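Local coordinates for protein argonaute (Methanocaldococcus jannaschii, PDB 5G5S) that uses short single-stranded DNA guides to bind and slice complementary target DNA, an endonuclease activity that may defend against invading genetic elements, at residues Phe170-Val182 and Lys439-Leu451. Sequence-based numbering, arbitrary orientation.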
ATOM      1  N   PHE A 170      14.826 -20.076  -0.155  1.00 76.62           N
ATOM      2  CA  PHE A 170      14.061 -19.409  -1.193  1.00 74.52           C
ATOM      3  C   PHE A 170      14.818 -18.194  -1.720  1.00 79.48           C
ATOM      4  O   PHE A 170      14.887 -18.000  -2.940  1.00 78.67           O
ATOM      5  CB  PHE A 170      12.652 -19.050  -0.682  1.00 75.52           C
ATOM      6  CG  PHE A 170      11.783 -18.409  -1.729  1.00 76.32           C
ATOM      7  CD1 PHE A 170      11.148 -19.181  -2.696  1.00 79.12           C
ATOM      8  CD2 PHE A 170      11.653 -17.029  -1.797  1.00 77.80           C
ATOM      9  CE1 PHE A 170      10.365 -18.584  -3.688  1.00 79.69           C
ATOM     10  CE2 PHE A 170      10.880 -16.437  -2.793  1.00 80.67           C
ATOM     11  CZ  PHE A 170      10.227 -17.218  -3.722  1.00 78.63           C
ATOM     12  N   VAL A 171      15.421 -17.404  -0.801  1.00 78.00           N
ATOM     13  CA  VAL A 171      16.197 -16.199  -1.139  1.00 78.53           C
ATOM     14  C   VAL A 171      17.661 -16.528  -1.538  1.00 84.60           C
ATOM     15  O   VAL A 171      18.553 -15.688  -1.402  1.00 85.39           O
ATOM     16  CB  VAL A 171      16.051 -15.044  -0.096  1.00 83.30           C
ATOM     17  CG1 VAL A 171      14.597 -14.608   0.039  1.00 82.68           C
ATOM     18  CG2 VAL A 171      16.642 -15.407   1.270  1.00 84.70           C
ATOM     19  N   ASN A 172      17.881 -17.769  -2.048  1.00 82.11           N
ATOM     20  CA  ASN A 172      19.152 -18.338  -2.520  1.00 83.27           C
ATOM     21  C   ASN A 172      20.317 -18.128  -1.547  1.00 88.51           C
ATOM     22  O   ASN A 172      21.453 -17.907  -1.968  1.00 89.07           O
ATOM     23  CB  ASN A 172      19.475 -17.845  -3.945  1.00 85.68           C
ATOM     24  CG  ASN A 172      18.557 -18.408  -5.012  1.00104.92           C
ATOM     25  OD1 ASN A 172      18.409 -19.637  -5.177  1.00 96.52           O
ATOM     26  ND2 ASN A 172      17.941 -17.515  -5.779  1.00 92.02           N
ATOM     27  N   ARG A 173      20.019 -18.210  -0.235  1.00 85.92           N
ATOM     28  CA  ARG A 173      20.955 -18.007   0.865  1.00 88.24           C
ATOM     29  C   ARG A 173      21.806 -16.720   0.718  1.00 94.06           C
ATOM     30  O   ARG A 173      23.025 -16.742   0.923  1.00 97.21           O
ATOM     31  CB  ARG A 173      21.778 -19.275   1.158  1.00 90.94           C
ATOM     32  CG  ARG A 173      20.920 -20.448   1.636  1.00100.79           C
ATOM     33  CD  ARG A 173      21.745 -21.567   2.226  1.00112.08           C
ATOM     34  NE  ARG A 173      20.914 -22.529   2.951  1.00116.27           N
ATOM     35  CZ  ARG A 173      21.390 -23.510   3.714  1.00130.74           C
ATOM     36  NH1 ARG A 173      22.700 -23.673   3.860  1.00119.08           N
ATOM     37  NH2 ARG A 173      20.559 -24.331   4.341  1.00115.60           N
ATOM     38  N   ASP A 174      21.125 -15.587   0.395  1.00 87.98           N
ATOM     39  CA  ASP A 174      21.707 -14.256   0.190  1.00 88.11           C
ATOM     40  C   ASP A 174      21.009 -13.231   1.099  1.00 93.71           C
ATOM     41  O   ASP A 174      19.801 -13.018   0.957  1.00 92.50           O
ATOM     42  CB  ASP A 174      21.556 -13.845  -1.293  1.00 87.18           C
ATOM     43  CG  ASP A 174      22.529 -12.789  -1.800  1.00 95.48           C
ATOM     44  OD1 ASP A 174      22.647 -11.720  -1.150  1.00 96.21           O
ATOM     45  OD2 ASP A 174      23.123 -13.003  -2.883  1.00 99.06           O
ATOM     46  N   LYS A 175      21.767 -12.584   2.015  1.00 92.88           N
ATOM     47  CA  LYS A 175      21.251 -11.579   2.959  1.00 94.72           C
ATOM     48  C   LYS A 175      20.614 -10.370   2.263  1.00 97.10           C
ATOM     49  O   LYS A 175      19.661  -9.787   2.788  1.00 97.21           O
ATOM     50  CB  LYS A 175      22.352 -11.119   3.927  1.00101.73           C
ATOM     51  N   ALA A 176      21.144 -10.003   1.080  1.00 92.03           N
ATOM     52  CA  ALA A 176      20.640  -8.894   0.267  1.00 90.38           C
ATOM     53  C   ALA A 176      19.239  -9.208  -0.286  1.00 91.29           C
ATOM     54  O   ALA A 176      18.354  -8.367  -0.153  1.00 91.53           O
ATOM     55  CB  ALA A 176      21.605  -8.584  -0.862  1.00 89.97           C
ATOM     56  N   LEU A 177      19.024 -10.431  -0.843  1.00 85.01           N
ATOM     57  CA  LEU A 177      17.727 -10.862  -1.380  1.00 82.65           C
ATOM     58  C   LEU A 177      16.669 -10.892  -0.298  1.00 85.49           C
ATOM     59  O   LEU A 177      15.506 -10.621  -0.587  1.00 85.49           O
ATOM     60  CB  LEU A 177      17.792 -12.243  -2.062  1.00 81.26           C
ATOM     61  CG  LEU A 177      18.300 -12.343  -3.509  1.00 85.71           C
ATOM     62  CD1 LEU A 177      17.909 -13.673  -4.108  1.00 85.01           C
ATOM     63  CD2 LEU A 177      17.744 -11.228  -4.407  1.00 88.31           C
ATOM     64  N   LEU A 178      17.071 -11.210   0.944  1.00 81.04           N
ATOM     65  CA  LEU A 178      16.191 -11.231   2.107  1.00 80.98           C
ATOM     66  C   LEU A 178      15.598  -9.838   2.387  1.00 85.67           C
ATOM     67  O   LEU A 178      14.412  -9.739   2.693  1.00 84.57           O
ATOM     68  CB  LEU A 178      16.935 -11.768   3.340  1.00 82.66           C
ATOM     69  CG  LEU A 178      16.064 -12.183   4.523  1.00 87.67           C
ATOM     70  CD1 LEU A 178      15.202 -13.384   4.182  1.00 84.51           C
ATOM     71  CD2 LEU A 178      16.907 -12.483   5.740  1.00 92.88           C
ATOM     72  N   GLU A 179      16.413  -8.772   2.233  1.00 84.61           N
ATOM     73  CA  GLU A 179      16.003  -7.372   2.435  1.00 87.16           C
ATOM     74  C   GLU A 179      14.892  -6.958   1.462  1.00 89.46           C
ATOM     75  O   GLU A 179      14.002  -6.203   1.841  1.00 91.37           O
ATOM     76  CB  GLU A 179      17.204  -6.415   2.349  1.00 90.41           C
ATOM     77  CG  GLU A 179      18.276  -6.713   3.387  1.00101.10           C
ATOM     78  CD  GLU A 179      19.527  -5.856   3.394  1.00122.16           C
ATOM     79  OE1 GLU A 179      19.850  -5.234   2.355  1.00119.89           O
ATOM     80  OE2 GLU A 179      20.213  -5.846   4.440  1.00118.29           O
ATOM     81  N   GLU A 180      14.911  -7.510   0.235  1.00 82.52           N
ATOM     82  CA  GLU A 180      13.896  -7.277  -0.794  1.00 80.99           C
ATOM     83  C   GLU A 180      12.515  -7.837  -0.398  1.00 85.71           C
ATOM     84  O   GLU A 180      11.526  -7.537  -1.069  1.00 85.01           O
ATOM     85  CB  GLU A 180      14.349  -7.887  -2.132  1.00 79.09           C
ATOM     86  CG  GLU A 180      15.314  -7.015  -2.914  1.00 87.93           C
ATOM     87  CD  GLU A 180      14.923  -5.558  -3.046  1.00105.46           C
ATOM     88  OE1 GLU A 180      13.800  -5.278  -3.530  1.00 94.26           O
ATOM     89  OE2 GLU A 180      15.731  -4.693  -2.634  1.00102.69           O
ATOM     90  N   TYR A 181      12.464  -8.665   0.671  1.00 83.05           N
ATOM     91  CA  TYR A 181      11.250  -9.289   1.194  1.00 82.94           C
ATOM     92  C   TYR A 181      10.626  -8.536   2.371  1.00 88.74           C
ATOM     93  O   TYR A 181       9.582  -8.947   2.875  1.00 88.72           O
ATOM     94  CB  TYR A 181      11.443 -10.810   1.426  1.00 82.80           C
ATOM     95  CG  TYR A 181      11.470 -11.564   0.113  1.00 82.54           C
ATOM     96  CD1 TYR A 181      12.628 -11.621  -0.656  1.00 83.56           C
ATOM     97  CD2 TYR A 181      10.306 -12.102  -0.426  1.00 82.89           C
ATOM     98  CE1 TYR A 181      12.640 -12.233  -1.909  1.00 83.28           C
ATOM     99  CE2 TYR A 181      10.302 -12.717  -1.677  1.00 82.60           C
ATOM    100  CZ  TYR A 181      11.476 -12.789  -2.411  1.00 90.34           C
ATOM    101  OH  TYR A 181      11.482 -13.388  -3.646  1.00 90.16           O
ATOM    102  N   VAL A 182      11.222  -7.382   2.750  1.00 87.67           N
ATOM    103  CA  VAL A 182      10.675  -6.498   3.783  1.00 92.30           C
ATOM    104  C   VAL A 182       9.323  -5.959   3.247  1.00 98.40           C
ATOM    105  O   VAL A 182       9.262  -5.446   2.126  1.00 97.27           O
ATOM    106  CB  VAL A 182      11.652  -5.357   4.189  1.00 98.74           C
ATOM    107  CG1 VAL A 182      10.978  -4.362   5.119  1.00103.29           C
ATOM    108  CG2 VAL A 182      12.914  -5.913   4.838  1.00 98.37           C
ATOM    109  N   LYS A 439      12.159 -14.469 -10.184  1.00100.75           N
ATOM    110  CA  LYS A 439      12.452 -14.147  -8.795  1.00 99.80           C
ATOM    111  C   LYS A 439      13.775 -13.403  -8.705  1.00101.18           C
ATOM    112  O   LYS A 439      13.919 -12.481  -7.915  1.00 98.20           O
ATOM    113  CB  LYS A 439      12.508 -15.419  -7.950  1.00106.94           C
ATOM    114  N   ASP A 440      14.745 -13.823  -9.502  1.00 98.45           N
ATOM    115  CA  ASP A 440      16.052 -13.172  -9.553  1.00 96.84           C
ATOM    116  C   ASP A 440      16.003 -11.697  -9.971  1.00 95.33           C
ATOM    117  O   ASP A 440      17.015 -11.016  -9.835  1.00 94.51           O
ATOM    118  CB  ASP A 440      17.042 -13.982 -10.423  1.00102.29           C
ATOM    119  CG  ASP A 440      17.648 -15.230  -9.790  1.00116.17           C
ATOM    120  OD1 ASP A 440      17.091 -15.723  -8.778  1.00116.80           O
ATOM    121  OD2 ASP A 440      18.662 -15.736 -10.326  1.00126.43           O
ATOM    122  N   ASN A 441      14.833 -11.188 -10.434  1.00 88.90           N
ATOM    123  CA  ASN A 441      14.629  -9.768 -10.792  1.00 84.14           C
ATOM    124  C   ASN A 441      14.914  -8.830  -9.599  1.00 84.02           C
ATOM    125  O   ASN A 441      15.223  -7.660  -9.799  1.00 80.91           O
ATOM    126  CB  ASN A 441      13.208  -9.522 -11.318  1.00 81.85           C
ATOM    127  CG  ASN A 441      13.008  -9.779 -12.793  1.00109.06           C
ATOM    128  OD1 ASN A 441      13.922  -9.637 -13.622  1.00100.82           O
ATOM    129  ND2 ASN A 441      11.775 -10.110 -13.162  1.00103.77           N
ATOM    130  N   ASP A 442      14.830  -9.365  -8.362  1.00 80.92           N
ATOM    131  CA  ASP A 442      15.132  -8.657  -7.122  1.00 78.46           C
ATOM    132  C   ASP A 442      16.605  -8.239  -7.041  1.00 80.70           C
ATOM    133  O   ASP A 442      16.913  -7.276  -6.340  1.00 78.17           O
ATOM    134  CB  ASP A 442      14.705  -9.487  -5.899  1.00 82.36           C
ATOM    135  CG  ASP A 442      13.204  -9.465  -5.627  1.00 93.34           C
ATOM    136  OD1 ASP A 442      12.559  -8.419  -5.902  1.00 90.75           O
ATOM    137  OD2 ASP A 442      12.682 -10.473  -5.106  1.00101.97           O
ATOM    138  N   TYR A 443      17.506  -8.936  -7.787  1.00 79.12           N
ATOM    139  CA  TYR A 443      18.928  -8.599  -7.864  1.00 79.84           C
ATOM    140  C   TYR A 443      19.109  -7.241  -8.548  1.00 81.87           C
ATOM    141  O   TYR A 443      20.029  -6.506  -8.202  1.00 81.79           O
ATOM    142  CB  TYR A 443      19.741  -9.692  -8.582  1.00 84.98           C
ATOM    143  CG  TYR A 443      20.043 -10.923  -7.746  1.00 90.15           C
ATOM    144  CD1 TYR A 443      20.834 -10.839  -6.603  1.00 93.17           C
ATOM    145  CD2 TYR A 443      19.608 -12.184  -8.146  1.00 93.90           C
ATOM    146  CE1 TYR A 443      21.132 -11.970  -5.844  1.00 98.70           C
ATOM    147  CE2 TYR A 443      19.913 -13.325  -7.404  1.00 99.12           C
ATOM    148  CZ  TYR A 443      20.681 -13.216  -6.254  1.00109.72           C
ATOM    149  OH  TYR A 443      20.982 -14.341  -5.519  1.00116.34           O
ATOM    150  N   TYR A 444      18.197  -6.884  -9.479  1.00 77.83           N
ATOM    151  CA  TYR A 444      18.188  -5.578 -10.148  1.00 75.28           C
ATOM    152  C   TYR A 444      17.825  -4.481  -9.153  1.00 76.04           C
ATOM    153  O   TYR A 444      18.375  -3.382  -9.228  1.00 74.03           O
ATOM    154  CB  TYR A 444      17.229  -5.562 -11.351  1.00 75.21           C
ATOM    155  CG  TYR A 444      17.663  -6.433 -12.517  1.00 78.86           C
ATOM    156  CD1 TYR A 444      18.919  -6.277 -13.102  1.00 82.92           C
ATOM    157  CD2 TYR A 444      16.786  -7.348 -13.091  1.00 80.18           C
ATOM    158  CE1 TYR A 444      19.316  -7.065 -14.185  1.00 87.10           C
ATOM    159  CE2 TYR A 444      17.159  -8.118 -14.192  1.00 83.65           C
ATOM    160  CZ  TYR A 444      18.431  -7.983 -14.725  1.00 91.90           C
ATOM    161  OH  TYR A 444      18.807  -8.740 -15.801  1.00 93.94           O
ATOM    162  N   GLU A 445      16.925  -4.796  -8.197  1.00 73.15           N
ATOM    163  CA  GLU A 445      16.509  -3.891  -7.117  1.00 70.86           C
ATOM    164  C   GLU A 445      17.665  -3.749  -6.104  1.00 76.89           C
ATOM    165  O   GLU A 445      17.861  -2.667  -5.543  1.00 74.98           O
ATOM    166  CB  GLU A 445      15.229  -4.406  -6.426  1.00 71.47           C
ATOM    167  CG  GLU A 445      13.968  -4.369  -7.285  1.00 77.09           C
ATOM    168  CD  GLU A 445      13.529  -2.996  -7.755  1.00 92.30           C
ATOM    169  OE1 GLU A 445      13.544  -2.042  -6.941  1.00 84.27           O
ATOM    170  OE2 GLU A 445      13.179  -2.874  -8.951  1.00 91.51           O
ATOM    171  N   ILE A 446      18.441  -4.847  -5.897  1.00 76.85           N
ATOM    172  CA  ILE A 446      19.639  -4.860  -5.041  1.00 79.62           C
ATOM    173  C   ILE A 446      20.664  -3.905  -5.644  1.00 82.65           C
ATOM    174  O   ILE A 446      21.253  -3.112  -4.912  1.00 82.51           O
ATOM    175  CB  ILE A 446      20.200  -6.305  -4.807  1.00 86.86           C
ATOM    176  CG1 ILE A 446      19.277  -7.137  -3.893  1.00 88.06           C
ATOM    177  CG2 ILE A 446      21.651  -6.325  -4.291  1.00 90.87           C
ATOM    178  CD1 ILE A 446      18.882  -6.450  -2.569  1.00100.62           C
ATOM    179  N   LEU A 447      20.821  -3.947  -6.986  1.00 79.26           N
ATOM    180  CA  LEU A 447      21.731  -3.081  -7.730  1.00 79.32           C
ATOM    181  C   LEU A 447      21.369  -1.606  -7.559  1.00 79.62           C
ATOM    182  O   LEU A 447      22.249  -0.819  -7.256  1.00 80.82           O
ATOM    183  CB  LEU A 447      21.817  -3.478  -9.223  1.00 80.01           C
ATOM    184  CG  LEU A 447      22.921  -2.780 -10.056  1.00 85.84           C
ATOM    185  CD1 LEU A 447      24.308  -3.185  -9.595  1.00 89.63           C
ATOM    186  CD2 LEU A 447      22.761  -3.061 -11.537  1.00 87.25           C
ATOM    187  N   LYS A 448      20.085  -1.245  -7.690  1.00 73.58           N
ATOM    188  CA  LYS A 448      19.612   0.139  -7.531  1.00 70.19           C
ATOM    189  C   LYS A 448      19.903   0.724  -6.149  1.00 72.92           C
ATOM    190  O   LYS A 448      20.386   1.858  -6.040  1.00 72.70           O
ATOM    191  CB  LYS A 448      18.121   0.245  -7.829  1.00 68.10           C
ATOM    192  CG  LYS A 448      17.780   0.030  -9.291  1.00 72.27           C
ATOM    193  CD  LYS A 448      16.417   0.628  -9.640  1.00 75.36           C
ATOM    194  CE  LYS A 448      15.240  -0.121  -9.073  1.00 73.98           C
ATOM    195  NZ  LYS A 448      13.962   0.407  -9.619  1.00 84.89           N
ATOM    196  N   LYS A 449      19.581  -0.055  -5.109  1.00 68.57           N
ATOM    197  CA  LYS A 449      19.752   0.280  -3.703  1.00 69.22           C
ATOM    198  C   LYS A 449      21.223   0.581  -3.378  1.00 76.80           C
ATOM    199  O   LYS A 449      21.522   1.665  -2.880  1.00 75.89           O
ATOM    200  CB  LYS A 449      19.182  -0.853  -2.834  1.00 70.92           C
ATOM    201  CG  LYS A 449      19.241  -0.615  -1.337  1.00 72.56           C
ATOM    202  CD  LYS A 449      18.579  -1.756  -0.596  1.00 83.35           C
ATOM    203  CE  LYS A 449      19.491  -2.919  -0.288  1.00 92.09           C
ATOM    204  NZ  LYS A 449      18.716  -4.138   0.068  1.00 99.50           N
ATOM    205  N   GLN A 450      22.121  -0.366  -3.694  1.00 78.37           N
ATOM    206  CA  GLN A 450      23.574  -0.279  -3.488  1.00 83.19           C
ATOM    207  C   GLN A 450      24.228   0.827  -4.318  1.00 88.59           C
ATOM    208  O   GLN A 450      25.256   1.368  -3.911  1.00 91.74           O
ATOM    209  CB  GLN A 450      24.255  -1.632  -3.758  1.00 87.66           C
ATOM    210  CG  GLN A 450      23.966  -2.692  -2.696  1.00108.53           C
ATOM    211  CD  GLN A 450      24.921  -3.862  -2.743  1.00132.36           C
ATOM    212  OE1 GLN A 450      25.379  -4.296  -3.806  1.00129.23           O
ATOM    213  NE2 GLN A 450      25.226  -4.414  -1.577  1.00127.55           N
ATOM    214  N   LEU A 451      23.643   1.132  -5.490  1.00 83.06           N
ATOM    215  CA  LEU A 451      24.061   2.190  -6.407  1.00 83.31           C
ATOM    216  C   LEU A 451      23.768   3.538  -5.743  1.00 86.38           C
ATOM    217  O   LEU A 451      24.611   4.428  -5.797  1.00 88.66           O
ATOM    218  CB  LEU A 451      23.261   2.071  -7.720  1.00 81.20           C
ATOM    219  CG  LEU A 451      23.991   1.998  -9.068  1.00 87.60           C
ATOM    220  CD1 LEU A 451      25.303   1.261  -8.984  1.00 91.43           C
ATOM    221  CD2 LEU A 451      23.105   1.353 -10.107  1.00 87.65           C
TER
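Leu177 presses its CD2 methyl onto the ring of Tyr443, centred over one face, a CH-pi contact in which the carbon lies 3.8 Å from the ring centroid and 13° off the normal. The contact bridges the two lobes of the Argonaute fold: the short helix 175-179 of the PAZ domain lies across helix 442-451 of the Mid domain nearly perpendicularly, at 93°, with the axes 9.5 Å apart. PAZ and Mid separate when guide DNA binds, so this interface is probably altered in that movement. Although CB of Tyr443 leaves its backbone away from the PAZ segment, CG sits beside the backbone N (chi1 -78°), and the ring turns back to meet the leucine. Leu177 CD1 rests against the phenol end, 3.4 Å from Tyr443 OH, while Asp174 OD2 comes to the ring edge near its plane. The other carboxylate oxygen of Asp174 caps the PAZ helix, accepting from Ala176 N at 3.2 Å, so one oxygen caps the helix while the other only borders the tyrosine.

Further along the Mid helix, Ile446 fits against Ala176 and the aliphatic part of Glu180, with its CD1 reaching 3.6 Å from Glu180 CG. The bend of Glu180 at chi2 lays its carboxylate over CB of Glu445, whose own acid group is directed away, toward a weak salt bridge with Lys448. Glu180 OE1 also lies 4.1 Å from Asp442 OD1, which may raise the proton affinity of one of these acids; Lys449 NZ, 4.1 Å from Glu180 OE2, and a long, weak ion pair with Lys698 probably offset some of this charge. The Lys449 ammonium group donates to Lys698 O and, across the interface, to Glu179 OE1, 2.8 Å from NZ, at the anti lone pair of that oxygen.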